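PDB 6CGK: effector protein Lem4 (lpg1101) from Legionella pneumophila subsp. pneumophila, which acts as a membrane-associated protein tyrosine phosphatase and translocated effector, the chain here being its haloacid dehalogenase (HAD) superfamily domain. Local coordinates for residues K17-L22 with V137-K142; N23-I28 with I92-H97; P147-I152 with K193-N198; D155-G160 with F178-P183. The protein carries 1 engineered substitution. All blocks are in the same frame, centred on the assembly; numbering follows the deposited sequence.

Contact 1: residues K17-L22 with V137-K142; sequences KNIVYL and VSHEEK
Ile19 meets His139 tip to tip: its CD1 comes in at the edge of the imidazole, 3.7 Å from His139 CD2. The branched side chain works on two sides at once, because CG2, placed anti to the backbone N (chi1 of CG1 -58°), lies over the centre of the Tyr21 ring. This isoleucine and Tyr21 share one face of strand 19-23, the central strand of the five-stranded parallel sheet of the Rossmann-like HAD domain, and helix 132-140 packs on that face. Tyr21 is long enough to span the gap between sheet and helix. Its OH donates to Glu140 OE2 at 2.7 Å, arriving 39° above the carboxylate plane, and sits 3.3 Å from His139 CD2. The phenol and imidazole planes are nearly perpendicular, 86° apart. The Glu140 chain is bent at chi2 and crosses Tyr21 obliquely; its buried carboxylate is also paired with Arg150 through OE2 and with Arg172 through OE1. His139 ND1 is hydrogen-bonded to Tyr118 OH.

Contact 2: residues N23-I28 with I92-H97; sequences NFDGTI and IISRNH. Engineered in segment 23-28: Asn23 (natural residue Asp). With MG (magnesium ion), chain C; PO4 (phosphate ion), chain B.
The carboxylate of Asp25 and the amide of Asn96 cross at about a right angle, their planes 45° apart; Asn96 ND2 donates to the syn lone pair of Asp25 OD2 at 2.9 Å and more weakly to OD1. Phe24 meets Ile92 through its CB, 4.0 Å from Ile92 CG2. Residues 23-27 form the DxDGT signature loop of HAD phosphatases, with engineered Asn23 in place of the aspartate that is the nucleophile in this family. The Asn23 side chain, Asp25 O, a phosphate oxygen, two waters and Asp155 surround the magnesium ion. Phosphate O1 is gripped by Asp25 N at 2.9 Å and by Ser94 OG at a short 2.5 Å, with a longer, bent bond from Phe24 N, while Arg95 N gives O2 a nearly straight bond (173°). A small hydroxyl suits position 94: Ser94 OG also accepts from Asn96 N, closing an ST turn. Asn96 is fixed at its other end, where OD1 takes the His97 N-H on an in-plane lone pair at 2.6 Å.

Contact 3: residues P147-I152 with K193-N198; sequences PGFRLI and KEILTN
Phe149, leading into strand 150-154, and Asn198, in the last turn of helix 188-198, have CA atoms 6.7 Å apart, with no backbone hydrogen bond between the segments. Phe149 carries most of the contact. With CG anti to the backbone N (chi1 177°), its ring projects to the helix and touches three residues of it: CD1 is 3.5 Å from Asn198 CB, CE2 is 3.8 Å from Ile195 CG1, and CZ is 4.0 Å from Glu194 O. The Phe149 and Asn198 side chains cross at about a right angle, yet the amide plane is only 9° from that of the ring. Asn198 CG and ND2 both lie 3.9 Å from Phe149 CE1, and ND2 turns back to Glu194 O in a short, straight bond of 2.6 Å (170°) that fixes the rotation of the amide. Leu151 points the same way as Phe149; its CD1 lies 4.0 Å from Glu194 OE1, an oxygen hydrogen-bonded to His179, and its CD2 packs loosely on Ile195 CD1. Helix 188-198 thus covers one side of the sheet, while Arg150 and Ile152 face helix 157-169, giving the three-layer alpha/beta/alpha sandwich of a Rossmann-like fold. Bulky apolar residues suit these places, since the polar groups of Glu194 and Asn198 that touch them find partners within the helix or on strand 176-180, and the contact rests on van der Waals packing.

Contact 4: residues D155-G160 with F178-P183; sequences DDEVDG and FHNEKP. With MG (magnesium ion), chain C.
Asp155 CB lies 3.5 Å from Glu181 O, and the CA, closer at 3.3 Å, makes a bent C-H...O contact with the same buried carbonyl, which has no other partner in the model. Beyond CB, CG takes the crowded position between the backbone N and the carbonyl carbon (chi1 62°). The carboxylate then divides its work: OD1 binds the magnesium ion at 2.3 Å, and OD2 accepts from a metal-bound water at 2.8 Å. An aspartate suits this place, where a short acid must serve both, as in the acidic motif of HAD phosphatases. Nearby, Asn180 OD1 lies 3.2 Å from Glu157 CB, the two side chains crossing at about a right angle, while Asn180 ND2 donates to Asp154 O. Gly160, without a side chain, lets the Phe178 ring come up to its CA, 3.7 Å from CZ. The contact joins the first turn of helix 157-169 to the end of outermost strand 176-180, within the beta-alpha-beta unit that begins with strand 150-154.

How the contacts relate
All four contacts reach one parallel sheet, in the strand order 116-118, 89-93, 19-23, 150-154, 176-180. Contact 2 falls within the chain closed by contact 1; contact 3 follows, and contact 4 lies between its two segments. Contacts 2 and 4, centres 11 Å apart, share the magnesium ion and two waters, and Arg95 and Asp159 form a salt bridge between them. Contacts 1 and 3, 12 Å apart and joined by the Glu140-Arg150 salt bridge, lie farther from the metal and pack helices on opposite faces of the sheet. Contacts 2 and 3 are the most distant, about 20 Å between centres. The metal and phosphate site thus forms where loops following neighbouring strands converge.

Contact 1: residues K17-L22 with V137-K142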
loop_
_atom_site.group_PDB
_atom_site.type_symbol
_atom_site.label_atom_id
_atom_site.label_comp_id
_atom_site.label_asym_id
_atom_site.label_seq_id
_atom_site.Cartn_x
_atom_site.Cartn_y
_atom_site.Cartn_z
ATOM N N LYS A 17 4.303 -13.674 8.404
ATOM C CA LYS A 17 4.791 -14.558 7.354
ATOM C C LYS A 17 4.355 -14.158 5.953
ATOM O O LYS A 17 5.001 -14.572 4.986
ATOM C CB LYS A 17 4.319 -16.010 7.583
ATOM C CG LYS A 17 4.987 -16.743 8.738
ATOM C CD LYS A 17 4.713 -18.278 8.701
ATOM N N ASN A 18 3.287 -13.371 5.816
ATOM C CA ASN A 18 2.698 -13.072 4.520
ATOM C C ASN A 18 2.495 -11.569 4.440
ATOM O O ASN A 18 1.805 -11.010 5.289
ATOM C CB ASN A 18 1.364 -13.792 4.355
ATOM C CG ASN A 18 1.510 -15.296 4.554
ATOM O OD1 ASN A 18 2.314 -15.928 3.874
ATOM N ND2 ASN A 18 0.778 -15.851 5.498
ATOM N N ILE A 19 3.121 -10.922 3.458
ATOM C CA ILE A 19 3.084 -9.463 3.348
ATOM C C ILE A 19 2.664 -9.053 1.948
ATOM O O ILE A 19 3.138 -9.614 0.947
ATOM C CB ILE A 19 4.445 -8.841 3.694
ATOM C CG1 ILE A 19 4.846 -9.260 5.106
ATOM C CG2 ILE A 19 4.380 -7.299 3.582
ATOM C CD1 ILE A 19 6.296 -8.788 5.440
ATOM N N VAL A 20 1.790 -8.045 1.897
ATOM C CA VAL A 20 1.325 -7.409 0.673
ATOM C C VAL A 20 1.934 -6.010 0.657
ATOM O O VAL A 20 1.594 -5.173 1.502
ATOM C CB VAL A 20 -0.208 -7.357 0.619
ATOM C CG1 VAL A 20 -0.688 -6.550 -0.585
ATOM C CG2 VAL A 20 -0.792 -8.784 0.628
ATOM N N TYR A 21 2.849 -5.772 -0.286
ATOM C CA TYR A 21 3.519 -4.490 -0.467
ATOM C C TYR A 21 2.852 -3.765 -1.621
ATOM O O TYR A 21 2.904 -4.235 -2.763
ATOM C CB TYR A 21 4.998 -4.680 -0.805
ATOM C CG TYR A 21 5.900 -5.134 0.314
ATOM C CD1 TYR A 21 6.204 -4.285 1.365
ATOM C CD2 TYR A 21 6.512 -6.403 0.281
ATOM C CE1 TYR A 21 7.081 -4.664 2.372
ATOM C CE2 TYR A 21 7.377 -6.797 1.295
ATOM C CZ TYR A 21 7.657 -5.933 2.337
ATOM O OH TYR A 21 8.537 -6.312 3.325
ATOM N N LEU A 22 2.271 -2.607 -1.341
ATOM C CA LEU A 22 1.506 -1.876 -2.339
ATOM C C LEU A 22 2.089 -0.481 -2.475
ATOM O O LEU A 22 2.236 0.237 -1.478
ATOM C CB LEU A 22 0.031 -1.784 -1.955
ATOM C CG LEU A 22 -0.733 -3.057 -1.566
ATOM C CD1 LEU A 22 -2.152 -2.740 -1.133
ATOM C CD2 LEU A 22 -0.736 -4.056 -2.721
ATOM N N VAL A 137 13.857 -3.770 2.238
ATOM C CA VAL A 137 14.931 -4.429 2.972
ATOM C C VAL A 137 14.770 -4.181 4.463
ATOM O O VAL A 137 14.846 -5.110 5.276
ATOM C CB VAL A 137 16.304 -3.960 2.464
ATOM C CG1 VAL A 137 17.398 -4.451 3.405
ATOM C CG2 VAL A 137 16.530 -4.460 1.037
ATOM N N SER A 138 14.500 -2.927 4.841
ATOM C CA SER A 138 14.317 -2.600 6.253
ATOM C C SER A 138 13.133 -3.346 6.843
ATOM O O SER A 138 13.201 -3.833 7.983
ATOM C CB SER A 138 14.119 -1.101 6.435
ATOM O OG SER A 138 15.316 -0.404 6.098
ATOM N N HIS A 139 12.032 -3.426 6.097
ATOM C CA HIS A 139 10.872 -4.124 6.636
ATOM C C HIS A 139 11.157 -5.605 6.820
ATOM O O HIS A 139 10.813 -6.180 7.863
ATOM C CB HIS A 139 9.645 -3.951 5.755
ATOM C CG HIS A 139 8.389 -4.336 6.462
ATOM N ND1 HIS A 139 7.829 -3.543 7.441
ATOM C CD2 HIS A 139 7.659 -5.473 6.434
ATOM C CE1 HIS A 139 6.775 -4.155 7.948
ATOM N NE2 HIS A 139 6.655 -5.332 7.360
ATOM N N GLU A 140 11.780 -6.246 5.826
ATOM C CA GLU A 140 12.070 -7.677 5.962
ATOM C C GLU A 140 13.001 -7.955 7.130
ATOM O O GLU A 140 12.960 -9.048 7.719
ATOM C CB GLU A 140 12.670 -8.222 4.661
ATOM C CG GLU A 140 11.671 -8.208 3.488
ATOM C CD GLU A 140 10.464 -9.136 3.724
ATOM O OE1 GLU A 140 10.590 -10.164 4.440
ATOM O OE2 GLU A 140 9.383 -8.838 3.176
ATOM N N GLU A 141 13.835 -6.990 7.493
ATOM C CA GLU A 141 14.796 -7.207 8.565
ATOM C C GLU A 141 14.197 -7.025 9.954
ATOM O O GLU A 141 14.874 -7.337 10.937
ATOM C CB GLU A 141 16.000 -6.286 8.370
ATOM C CG GLU A 141 16.888 -6.754 7.242
ATOM C CD GLU A 141 18.054 -5.816 6.965
ATOM O OE1 GLU A 141 18.175 -4.792 7.663
ATOM O OE2 GLU A 141 18.836 -6.102 6.038
ATOM N N LYS A 142 12.952 -6.564 10.058
ATOM C CA LYS A 142 12.295 -6.512 11.359
ATOM C C LYS A 142 12.232 -7.923 11.949
ATOM O O LYS A 142 12.025 -8.894 11.213
ATOM C CB LYS A 142 10.892 -5.915 11.230
ATOM C CG LYS A 142 10.898 -4.453 10.769
ATOM C CD LYS A 142 9.463 -3.924 10.655
ATOM C CE LYS A 142 9.162 -2.913 11.745
ATOM N NZ LYS A 142 7.754 -3.055 12.203
#

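Contact 2: residues N23-I28 with I92-H97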
loop_
_atom_site.group_PDB
_atom_site.type_symbol
_atom_site.label_atom_id
_atom_site.label_comp_id
_atom_site.label_asym_id
_atom_site.label_seq_id
_atom_site.Cartn_x
_atom_site.Cartn_y
_atom_site.Cartn_z
ATOM N N ASN A 23 2.421 -0.111 -3.703
ATOM C CA ASN A 23 2.559 1.280 -4.040
ATOM C C ASN A 23 1.209 1.979 -3.852
ATOM O O ASN A 23 0.164 1.339 -3.851
ATOM C CB ASN A 23 3.034 1.401 -5.490
ATOM C CG ASN A 23 3.215 2.785 -5.909
ATOM O OD1 ASN A 23 2.511 3.259 -6.795
ATOM N ND2 ASN A 23 4.185 3.469 -5.304
ATOM N N PHE A 24 1.233 3.308 -3.692
ATOM C CA PHE A 24 -0.043 4.017 -3.518
ATOM C C PHE A 24 -0.517 4.710 -4.795
ATOM O O PHE A 24 -1.508 4.287 -5.388
ATOM C CB PHE A 24 0.041 5.048 -2.388
ATOM C CG PHE A 24 -1.278 5.700 -2.069
ATOM C CD1 PHE A 24 -2.245 4.990 -1.344
ATOM C CD2 PHE A 24 -1.548 6.993 -2.474
ATOM C CE1 PHE A 24 -3.477 5.600 -1.040
ATOM C CE2 PHE A 24 -2.779 7.611 -2.181
ATOM C CZ PHE A 24 -3.746 6.901 -1.464
ATOM N N ASP A 25 0.181 5.760 -5.250
ATOM C CA ASP A 25 -0.324 6.529 -6.388
ATOM C C ASP A 25 -0.238 5.693 -7.655
ATOM O O ASP A 25 0.839 5.203 -8.019
ATOM C CB ASP A 25 0.489 7.810 -6.597
ATOM C CG ASP A 25 0.374 8.761 -5.434
ATOM O OD1 ASP A 25 -0.754 9.160 -5.113
ATOM O OD2 ASP A 25 1.417 9.098 -4.836
ATOM N N GLY A 26 -1.361 5.547 -8.332
ATOM C CA GLY A 26 -1.419 4.825 -9.585
ATOM C C GLY A 26 -1.652 3.347 -9.427
ATOM O O GLY A 26 -1.926 2.662 -10.423
ATOM N N THR A 27 -1.522 2.836 -8.209
ATOM C CA THR A 27 -1.746 1.438 -7.891
ATOM C C THR A 27 -3.042 1.290 -7.107
ATOM O O THR A 27 -4.007 0.705 -7.602
ATOM C CB THR A 27 -0.557 0.890 -7.095
ATOM O OG1 THR A 27 0.630 1.055 -7.874
ATOM C CG2 THR A 27 -0.735 -0.572 -6.791
ATOM N N ILE A 28 -3.086 1.856 -5.903
ATOM C CA ILE A 28 -4.339 1.952 -5.162
ATOM C C ILE A 28 -5.247 3.046 -5.739
ATOM O O ILE A 28 -6.471 2.885 -5.731
ATOM C CB ILE A 28 -4.028 2.166 -3.674
ATOM C CG1 ILE A 28 -3.478 0.855 -3.079
ATOM C CG2 ILE A 28 -5.269 2.617 -2.890
ATOM C CD1 ILE A 28 -2.689 1.048 -1.817
ATOM N N ILE A 92 2.085 -0.210 2.794
ATOM C CA ILE A 92 2.023 0.768 1.696
ATOM C C ILE A 92 3.368 1.487 1.614
ATOM O O ILE A 92 3.874 2.007 2.621
ATOM C CB ILE A 92 0.866 1.761 1.878
ATOM C CG1 ILE A 92 -0.468 1.007 1.747
ATOM C CG2 ILE A 92 1.016 2.891 0.846
ATOM C CD1 ILE A 92 -1.736 1.900 1.982
ATOM N N ILE A 93 3.995 1.467 0.439
ATOM C CA ILE A 93 5.287 2.123 0.258
ATOM C C ILE A 93 5.101 3.184 -0.819
ATOM O O ILE A 93 4.718 2.866 -1.953
ATOM C CB ILE A 93 6.420 1.151 -0.126
ATOM C CG1 ILE A 93 6.533 0.029 0.912
ATOM C CG2 ILE A 93 7.744 1.922 -0.248
ATOM C CD1 ILE A 93 7.723 -0.931 0.621
ATOM N N SER A 94 5.357 4.437 -0.472
ATOM C CA SER A 94 4.929 5.508 -1.369
ATOM C C SER A 94 5.830 6.717 -1.212
ATOM O O SER A 94 6.257 7.041 -0.103
ATOM C CB SER A 94 3.472 5.909 -1.075
ATOM O OG SER A 94 3.075 7.045 -1.839
ATOM N N ARG A 95 6.063 7.436 -2.329
ATOM C CA ARG A 95 6.719 8.738 -2.260
ATOM C C ARG A 95 5.751 9.875 -1.922
ATOM O O ARG A 95 6.195 11.039 -1.889
ATOM C CB ARG A 95 7.399 9.116 -3.586
ATOM C CG ARG A 95 8.245 8.077 -4.222
ATOM C CD ARG A 95 9.006 8.671 -5.400
ATOM N NE ARG A 95 9.862 7.666 -6.028
ATOM C CZ ARG A 95 9.460 6.837 -6.989
ATOM N NH1 ARG A 95 8.208 6.889 -7.439
ATOM N NH2 ARG A 95 10.314 5.959 -7.501
ATOM N N ASN A 96 4.485 9.572 -1.690
ATOM C CA ASN A 96 3.523 10.602 -1.322
ATOM C C ASN A 96 3.546 10.808 0.199
ATOM O O ASN A 96 4.235 10.113 0.946
ATOM C CB ASN A 96 2.130 10.214 -1.829
ATOM C CG ASN A 96 1.269 11.425 -2.142
ATOM O OD1 ASN A 96 1.338 12.432 -1.449
ATOM N ND2 ASN A 96 0.515 11.350 -3.230
ATOM N N HIS A 97 2.797 11.798 0.649
ATOM C CA HIS A 97 2.740 12.189 2.054
ATOM C C HIS A 97 1.882 11.231 2.853
ATOM O O HIS A 97 0.814 10.818 2.397
ATOM C CB HIS A 97 2.104 13.578 2.188
ATOM C CG HIS A 97 2.822 14.649 1.438
ATOM N ND1 HIS A 97 3.986 15.227 1.897
ATOM C CD2 HIS A 97 2.532 15.254 0.262
ATOM C CE1 HIS A 97 4.383 16.148 1.033
ATOM N NE2 HIS A 97 3.520 16.183 0.030
HETATM MG MG MG C . 2.795 4.669 -8.109
HETATM P P PO4 B . 3.863 6.542 -5.180
HETATM O O1 PO4 B . 2.807 6.132 -4.167
HETATM O O2 PO4 B . 5.286 6.187 -4.761
HETATM O O3 PO4 B . 3.753 8.052 -5.335
HETATM O O4 PO4 B . 3.539 5.950 -6.536
HETATM O O HOH W 1 3.003 6.115 -9.545
HETATM O O HOH W 2 4.783 4.088 -8.334
#

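Contact 3: residues P147-I152 with K193-N198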
loop_
_atom_site.group_PDB
_atom_site.type_symbol
_atom_site.label_atom_id
_atom_site.label_comp_id
_atom_site.label_asym_id
_atom_site.label_seq_id
_atom_site.Cartn_x
_atom_site.Cartn_y
_atom_site.Cartn_z
ATOM N N PRO A 147 9.985 -15.657 6.326
ATOM C CA PRO A 147 9.711 -15.992 4.923
ATOM C C PRO A 147 8.296 -16.506 4.746
ATOM O O PRO A 147 7.718 -17.118 5.643
ATOM C CB PRO A 147 10.729 -17.098 4.610
ATOM C CG PRO A 147 11.270 -17.507 5.887
ATOM C CD PRO A 147 11.113 -16.416 6.872
ATOM N N GLY A 148 7.782 -16.319 3.546
ATOM C CA GLY A 148 6.432 -16.756 3.225
ATOM C C GLY A 148 5.966 -16.060 1.952
ATOM O O GLY A 148 6.765 -15.756 1.070
ATOM N N PHE A 149 4.677 -15.779 1.895
ATOM C CA PHE A 149 4.091 -15.240 0.681
ATOM C C PHE A 149 4.343 -13.745 0.579
ATOM O O PHE A 149 4.271 -13.022 1.576
ATOM C CB PHE A 149 2.587 -15.523 0.661
ATOM C CG PHE A 149 1.878 -14.937 -0.514
ATOM C CD1 PHE A 149 2.041 -15.466 -1.784
ATOM C CD2 PHE A 149 1.029 -13.858 -0.348
ATOM C CE1 PHE A 149 1.360 -14.916 -2.879
ATOM C CE2 PHE A 149 0.346 -13.296 -1.440
ATOM C CZ PHE A 149 0.511 -13.835 -2.701
ATOM N N ARG A 150 4.657 -13.286 -0.631
ATOM C CA ARG A 150 4.858 -11.863 -0.896
ATOM C C ARG A 150 4.093 -11.464 -2.146
ATOM O O ARG A 150 4.266 -12.071 -3.211
ATOM C CB ARG A 150 6.349 -11.501 -1.081
ATOM C CG ARG A 150 7.232 -11.687 0.153
ATOM C CD ARG A 150 6.793 -10.773 1.314
ATOM N NE ARG A 150 7.683 -10.939 2.484
ATOM C CZ ARG A 150 7.540 -11.893 3.409
ATOM N NH1 ARG A 150 6.548 -12.780 3.318
ATOM N NH2 ARG A 150 8.377 -11.956 4.440
ATOM N N LEU A 151 3.263 -10.434 -2.012
ATOM C CA LEU A 151 2.575 -9.817 -3.137
ATOM C C LEU A 151 3.082 -8.387 -3.252
ATOM O O LEU A 151 3.167 -7.680 -2.242
ATOM C CB LEU A 151 1.051 -9.844 -2.936
ATOM C CG LEU A 151 0.207 -9.071 -3.957
ATOM C CD1 LEU A 151 0.409 -9.599 -5.372
ATOM C CD2 LEU A 151 -1.268 -9.111 -3.570
ATOM N N ILE A 152 3.462 -7.976 -4.466
ATOM C CA ILE A 152 3.961 -6.624 -4.730
ATOM C C ILE A 152 3.205 -6.089 -5.922
ATOM O O ILE A 152 3.216 -6.716 -6.989
ATOM C CB ILE A 152 5.465 -6.603 -5.046
ATOM C CG1 ILE A 152 6.288 -7.133 -3.879
ATOM C CG2 ILE A 152 5.899 -5.190 -5.502
ATOM C CD1 ILE A 152 7.787 -7.247 -4.242
ATOM N N LYS A 193 -7.497 -13.915 -4.783
ATOM C CA LYS A 193 -7.426 -15.355 -4.960
ATOM C C LYS A 193 -5.999 -15.851 -4.742
ATOM O O LYS A 193 -5.790 -16.904 -4.130
ATOM C CB LYS A 193 -7.950 -15.734 -6.347
ATOM C CG LYS A 193 -7.884 -17.217 -6.627
ATOM C CD LYS A 193 -8.312 -17.532 -8.038
ATOM C CE LYS A 193 -9.743 -17.119 -8.293
ATOM N NZ LYS A 193 -10.310 -18.001 -9.346
ATOM N N GLU A 194 -5.002 -15.082 -5.202
ATOM C CA GLU A 194 -3.606 -15.486 -5.033
ATOM C C GLU A 194 -3.213 -15.536 -3.558
ATOM O O GLU A 194 -2.515 -16.463 -3.127
ATOM C CB GLU A 194 -2.673 -14.534 -5.795
ATOM C CG GLU A 194 -2.813 -14.536 -7.328
ATOM C CD GLU A 194 -1.804 -13.603 -8.028
ATOM O OE1 GLU A 194 -1.256 -12.683 -7.366
ATOM O OE2 GLU A 194 -1.564 -13.790 -9.244
ATOM N N ILE A 195 -3.635 -14.546 -2.766
ATOM C CA ILE A 195 -3.386 -14.612 -1.326
ATOM C C ILE A 195 -3.967 -15.899 -0.750
ATOM O O ILE A 195 -3.267 -16.689 -0.109
ATOM C CB ILE A 195 -3.966 -13.384 -0.610
ATOM C CG1 ILE A 195 -3.237 -12.115 -1.036
ATOM C CG2 ILE A 195 -3.873 -13.571 0.889
ATOM C CD1 ILE A 195 -3.952 -10.839 -0.585
ATOM N N LEU A 196 -5.263 -16.130 -0.972
ATOM C CA LEU A 196 -5.919 -17.282 -0.358
ATOM C C LEU A 196 -5.315 -18.595 -0.842
ATOM O O LEU A 196 -5.230 -19.567 -0.080
ATOM C CB LEU A 196 -7.421 -17.259 -0.659
ATOM C CG LEU A 196 -8.253 -16.131 -0.055
ATOM C CD1 LEU A 196 -9.732 -16.415 -0.287
ATOM C CD2 LEU A 196 -7.970 -15.991 1.426
ATOM N N THR A 197 -4.922 -18.649 -2.118
ATOM C CA THR A 197 -4.319 -19.864 -2.672
ATOM C C THR A 197 -2.944 -20.152 -2.081
ATOM O O THR A 197 -2.525 -21.310 -2.048
ATOM C CB THR A 197 -4.199 -19.757 -4.197
ATOM O OG1 THR A 197 -5.496 -19.537 -4.773
ATOM C CG2 THR A 197 -3.615 -21.030 -4.767
ATOM N N ASN A 198 -2.224 -19.131 -1.619
ATOM C CA ASN A 198 -0.858 -19.308 -1.148
ATOM C C ASN A 198 -0.687 -19.138 0.357
ATOM O O ASN A 198 0.432 -19.279 0.850
ATOM C CB ASN A 198 0.079 -18.332 -1.870
ATOM C CG ASN A 198 0.208 -18.633 -3.346
ATOM O OD1 ASN A 198 1.032 -19.443 -3.753
ATOM N ND2 ASN A 198 -0.607 -17.979 -4.158
#

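Contact 4: residues D155-G160 with F178-P183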
loop_
_atom_site.group_PDB
_atom_site.type_symbol
_atom_site.label_atom_id
_atom_site.label_comp_id
_atom_site.label_asym_id
_atom_site.label_seq_id
_atom_site.Cartn_x
_atom_site.Cartn_y
_atom_site.Cartn_z
ATOM N N ASP A 155 2.601 0.464 -10.170
ATOM C CA ASP A 155 2.348 0.917 -11.534
ATOM C C ASP A 155 3.615 1.391 -12.245
ATOM O O ASP A 155 3.596 1.572 -13.469
ATOM C CB ASP A 155 1.333 2.046 -11.541
ATOM C CG ASP A 155 1.824 3.256 -10.779
ATOM O OD1 ASP A 155 2.191 3.068 -9.609
ATOM O OD2 ASP A 155 1.856 4.374 -11.343
ATOM N N ASP A 156 4.690 1.640 -11.506
ATOM C CA ASP A 156 5.971 2.021 -12.081
ATOM C C ASP A 156 6.831 0.758 -12.105
ATOM O O ASP A 156 7.196 0.230 -11.047
ATOM C CB ASP A 156 6.606 3.147 -11.263
ATOM C CG ASP A 156 7.799 3.784 -11.960
ATOM O OD1 ASP A 156 8.551 3.055 -12.634
ATOM O OD2 ASP A 156 7.983 5.015 -11.833
ATOM N N GLU A 157 7.105 0.238 -13.308
ATOM C CA GLU A 157 7.812 -1.043 -13.402
ATOM C C GLU A 157 9.142 -0.987 -12.665
ATOM O O GLU A 157 9.517 -1.932 -11.960
ATOM C CB GLU A 157 8.032 -1.428 -14.864
ATOM C CG GLU A 157 8.582 -2.834 -15.050
ATOM C CD GLU A 157 8.957 -3.125 -16.491
ATOM O OE1 GLU A 157 8.868 -2.199 -17.326
ATOM O OE2 GLU A 157 9.342 -4.274 -16.788
ATOM N N VAL A 158 9.858 0.127 -12.807
ATOM C CA VAL A 158 11.135 0.319 -12.128
ATOM C C VAL A 158 10.955 0.251 -10.618
ATOM O O VAL A 158 11.654 -0.498 -9.925
ATOM C CB VAL A 158 11.754 1.659 -12.558
ATOM C CG1 VAL A 158 12.972 1.977 -11.721
ATOM C CG2 VAL A 158 12.087 1.599 -14.013
ATOM N N ASP A 159 10.049 1.072 -10.089
ATOM C CA ASP A 159 9.724 1.026 -8.668
ATOM C C ASP A 159 9.385 -0.382 -8.236
ATOM O O ASP A 159 9.803 -0.831 -7.164
ATOM C CB ASP A 159 8.525 1.926 -8.367
ATOM C CG ASP A 159 8.922 3.332 -8.061
ATOM O OD1 ASP A 159 9.690 3.908 -8.864
ATOM O OD2 ASP A 159 8.469 3.845 -7.016
ATOM N N GLY A 160 8.584 -1.081 -9.043
ATOM C CA GLY A 160 8.173 -2.416 -8.667
ATOM C C GLY A 160 9.361 -3.343 -8.542
ATOM O O GLY A 160 9.460 -4.120 -7.588
ATOM N N PHE A 178 4.280 -10.690 -8.402
ATOM C CA PHE A 178 4.579 -9.306 -8.726
ATOM C C PHE A 178 3.658 -8.870 -9.849
ATOM O O PHE A 178 3.614 -9.517 -10.901
ATOM C CB PHE A 178 6.044 -9.138 -9.126
ATOM C CG PHE A 178 6.374 -7.780 -9.657
ATOM C CD1 PHE A 178 5.888 -6.635 -9.034
ATOM C CD2 PHE A 178 7.172 -7.638 -10.778
ATOM C CE1 PHE A 178 6.192 -5.376 -9.530
ATOM C CE2 PHE A 178 7.488 -6.379 -11.278
ATOM C CZ PHE A 178 7.000 -5.247 -10.657
ATOM N N HIS A 179 2.916 -7.789 -9.620
ATOM C CA HIS A 179 1.983 -7.262 -10.604
ATOM C C HIS A 179 2.327 -5.812 -10.896
ATOM O O HIS A 179 2.327 -4.966 -9.993
ATOM C CB HIS A 179 0.546 -7.416 -10.117
ATOM C CG HIS A 179 0.190 -8.836 -9.824
ATOM N ND1 HIS A 179 0.006 -9.771 -10.820
ATOM C CD2 HIS A 179 0.047 -9.498 -8.653
ATOM C CE1 HIS A 179 -0.258 -10.945 -10.276
ATOM N NE2 HIS A 179 -0.242 -10.807 -8.962
ATOM N N ASN A 180 2.652 -5.545 -12.152
ATOM C CA ASN A 180 2.907 -4.202 -12.649
ATOM C C ASN A 180 1.870 -3.967 -13.735
ATOM O O ASN A 180 1.861 -4.671 -14.749
ATOM C CB ASN A 180 4.337 -4.084 -13.178
ATOM C CG ASN A 180 4.608 -2.761 -13.838
ATOM O OD1 ASN A 180 5.121 -2.712 -14.955
ATOM N ND2 ASN A 180 4.248 -1.672 -13.164
ATOM N N GLU A 181 0.957 -3.029 -13.488
ATOM C CA GLU A 181 -0.111 -2.725 -14.429
ATOM C C GLU A 181 -0.275 -1.215 -14.503
ATOM O O GLU A 181 0.155 -0.483 -13.608
ATOM C CB GLU A 181 -1.437 -3.400 -14.011
ATOM C CG GLU A 181 -1.363 -4.918 -13.887
ATOM C CD GLU A 181 -1.371 -5.630 -15.225
ATOM O OE1 GLU A 181 -1.548 -4.958 -16.259
ATOM O OE2 GLU A 181 -1.195 -6.868 -15.246
ATOM N N LYS A 182 -0.875 -0.753 -15.598
ATOM C CA LYS A 182 -1.236 0.651 -15.699
ATOM C C LYS A 182 -2.311 0.975 -14.663
ATOM O O LYS A 182 -3.102 0.107 -14.282
ATOM C CB LYS A 182 -1.743 0.980 -17.099
ATOM C CG LYS A 182 -0.687 0.903 -18.193
ATOM N N PRO A 183 -2.354 2.212 -14.181
ATOM C CA PRO A 183 -3.369 2.564 -13.184
ATOM C C PRO A 183 -4.755 2.216 -13.700
ATOM O O PRO A 183 -5.071 2.406 -14.878
ATOM C CB PRO A 183 -3.181 4.069 -12.999
ATOM C CG PRO A 183 -1.783 4.346 -13.456
ATOM C CD PRO A 183 -1.473 3.346 -14.520
HETATM MG MG MG C . 2.795 4.669 -8.109
HETATM O O HOH W 1 3.003 6.115 -9.545
HETATM O O HOH W 2 4.783 4.088 -8.334
#